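PDB 4CKM: SAS-6 from Leishmania major, which probably helps build the ninefold cartwheel on which basal bodies and centrioles assemble, this piece being its N-terminal domain. Local coordinates for residues 39-44 with 61-66. Numbering follows the deposited sequence.
Sequences TLLETT and LGVYVR
Val63 and Thr43 face each other as an antiparallel hydrogen-bonded pair, and the contact is tightest between their side chains, which lie side by side and point the same way. Val63 CG1 sits between its own backbone N and carbonyl carbon (chi1 70°), 3.5 Å from Thr43 CG2, closer than methyls usually come. The same CG1 meets Leu41 CD2 at 3.9 Å. Leu41 and Val65 continue this face, and helix 117-130 packs on it, Leu126 against Leu41 and Ala130 against Thr43.

The other face is looser and largely polar. Here the Tyr64 ring, its CG anti to the backbone N (chi1 179°), reaches across to Thr39, whose CG2 lies 3.6 Å from Tyr64 CE1. Thr39 OG1 gives only a weak hydrogen bond to Tyr64 OH, at 3.3 Å, while Arg66 NH1 donates to the same hydroxyl from its own strand. The exposed Glu42 brings OE1 to the edge of the ring, in its plane, with the carboxylate turned 80° from the ring.

Between Thr39 and Leu41 the ladder is irregular. Leu40 N and Leu41 N both address Val65 O, the first at 2.9 Å and the second weakly at 3.4 Å, whereas Val65 N returns a bond to Leu41 O. Two successive residues opposite one define a classic beta bulge, here in the N-terminal antiparallel hairpin of the SAS-6 head domain, whose fold is akin to that of the XRCC4 head.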
loop_
_atom_site.group_PDB
_atom_site.type_symbol
_atom_site.label_atom_id
_atom_site.label_comp_id
_atom_site.label_asym_id
_atom_site.label_seq_id
_atom_site.Cartn_x
_atom_site.Cartn_y
_atom_site.Cartn_z
ATOM N N THR A 39 4.690 11.791 26.414
ATOM C CA THR A 39 3.524 11.155 25.839
ATOM C C THR A 39 2.863 12.110 24.864
ATOM O O THR A 39 2.485 13.206 25.242
ATOM C CB THR A 39 2.552 10.739 26.934
ATOM O OG1 THR A 39 3.211 9.801 27.792
ATOM C CG2 THR A 39 1.335 10.077 26.338
ATOM N N LEU A 40 2.766 11.705 23.601
ATOM C CA LEU A 40 2.194 12.564 22.569
ATOM C C LEU A 40 0.723 12.229 22.323
ATOM O O LEU A 40 0.031 13.001 21.704
ATOM C CB LEU A 40 2.953 12.421 21.257
ATOM C CG LEU A 40 4.444 12.754 21.251
ATOM C CD1 LEU A 40 5.020 12.509 19.863
ATOM C CD2 LEU A 40 4.687 14.191 21.658
ATOM N N LEU A 41 0.266 11.067 22.776
ATOM C CA LEU A 41 -1.085 10.634 22.520
ATOM C C LEU A 41 -1.420 9.490 23.395
ATOM O O LEU A 41 -0.665 8.533 23.487
ATOM C CB LEU A 41 -1.281 10.185 21.079
ATOM C CG LEU A 41 -2.757 9.903 20.747
ATOM C CD1 LEU A 41 -3.547 11.197 20.646
ATOM C CD2 LEU A 41 -2.896 9.112 19.458
ATOM N N GLU A 42 -2.576 9.603 24.038
ATOM C CA GLU A 42 -3.148 8.549 24.829
ATOM C C GLU A 42 -4.653 8.695 24.623
ATOM O O GLU A 42 -5.249 9.666 25.070
ATOM C CB GLU A 42 -2.759 8.746 26.288
ATOM C CG GLU A 42 -3.300 7.669 27.212
ATOM C CD GLU A 42 -2.574 7.610 28.550
ATOM O OE1 GLU A 42 -1.811 8.544 28.886
ATOM O OE2 GLU A 42 -2.762 6.608 29.268
ATOM N N THR A 43 -5.263 7.773 23.896
ATOM C CA THR A 43 -6.647 7.952 23.503
ATOM C C THR A 43 -7.266 6.629 23.147
ATOM O O THR A 43 -6.637 5.573 23.321
ATOM C CB THR A 43 -6.773 8.973 22.342
ATOM O OG1 THR A 43 -8.136 9.339 22.171
ATOM C CG2 THR A 43 -6.250 8.432 21.019
ATOM N N THR A 44 -8.513 6.682 22.688
ATOM C CA THR A 44 -9.238 5.485 22.296
ATOM C C THR A 44 -9.658 5.625 20.862
ATOM O O THR A 44 -9.965 6.722 20.398
ATOM C CB THR A 44 -10.427 5.247 23.221
ATOM O OG1 THR A 44 -9.904 5.005 24.529
ATOM C CG2 THR A 44 -11.232 4.006 22.800
ATOM N N LEU A 61 -10.047 0.539 20.986
ATOM C CA LEU A 61 -8.746 0.185 21.543
ATOM C C LEU A 61 -8.052 1.415 22.068
ATOM O O LEU A 61 -8.221 2.522 21.549
ATOM C CB LEU A 61 -7.854 -0.506 20.495
ATOM C CG LEU A 61 -8.259 -1.900 20.000
ATOM C CD1 LEU A 61 -7.301 -2.424 18.929
ATOM C CD2 LEU A 61 -8.350 -2.900 21.151
ATOM N N GLY A 62 -7.270 1.224 23.115
ATOM C CA GLY A 62 -6.396 2.292 23.592
ATOM C C GLY A 62 -5.182 2.397 22.669
ATOM O O GLY A 62 -4.576 1.391 22.280
ATOM N N VAL A 63 -4.817 3.609 22.316
ATOM C CA VAL A 63 -3.621 3.799 21.573
ATOM C C VAL A 63 -2.767 4.827 22.277
ATOM O O VAL A 63 -3.281 5.830 22.790
ATOM C CB VAL A 63 -3.915 4.208 20.123
ATOM C CG1 VAL A 63 -4.464 5.613 20.045
ATOM C CG2 VAL A 63 -2.649 4.112 19.294
ATOM N N TYR A 64 -1.458 4.579 22.270
ATOM C CA TYR A 64 -0.521 5.325 23.093
ATOM C C TYR A 64 0.783 5.514 22.327
ATOM O O TYR A 64 1.380 4.558 21.842
ATOM C CB TYR A 64 -0.306 4.533 24.388
ATOM C CG TYR A 64 0.668 5.101 25.407
ATOM C CD1 TYR A 64 0.267 6.077 26.323
ATOM C CD2 TYR A 64 1.967 4.621 25.497
ATOM C CE1 TYR A 64 1.143 6.574 27.272
ATOM C CE2 TYR A 64 2.851 5.110 26.446
ATOM C CZ TYR A 64 2.433 6.082 27.323
ATOM O OH TYR A 64 3.308 6.562 28.247
ATOM N N VAL A 65 1.199 6.755 22.169
ATOM C CA VAL A 65 2.429 7.059 21.468
ATOM C C VAL A 65 3.295 7.890 22.406
ATOM O O VAL A 65 2.850 8.926 22.915
ATOM C CB VAL A 65 2.180 7.838 20.150
ATOM C CG1 VAL A 65 3.495 8.184 19.470
ATOM C CG2 VAL A 65 1.301 7.053 19.194
ATOM N N ARG A 66 4.522 7.426 22.629
ATOM C CA ARG A 66 5.483 8.107 23.508
ATOM C C ARG A 66 6.876 8.152 22.871
ATOM O O ARG A 66 7.293 7.190 22.218
ATOM C CB ARG A 66 5.569 7.382 24.854
ATOM C CG ARG A 66 6.437 8.080 25.894
ATOM C CD ARG A 66 6.437 7.325 27.222
ATOM N NE ARG A 66 7.191 6.064 27.166
ATOM C CZ ARG A 66 6.986 4.995 27.951
ATOM N NH1 ARG A 66 6.024 4.981 28.875
ATOM N NH2 ARG A 66 7.744 3.911 27.802
#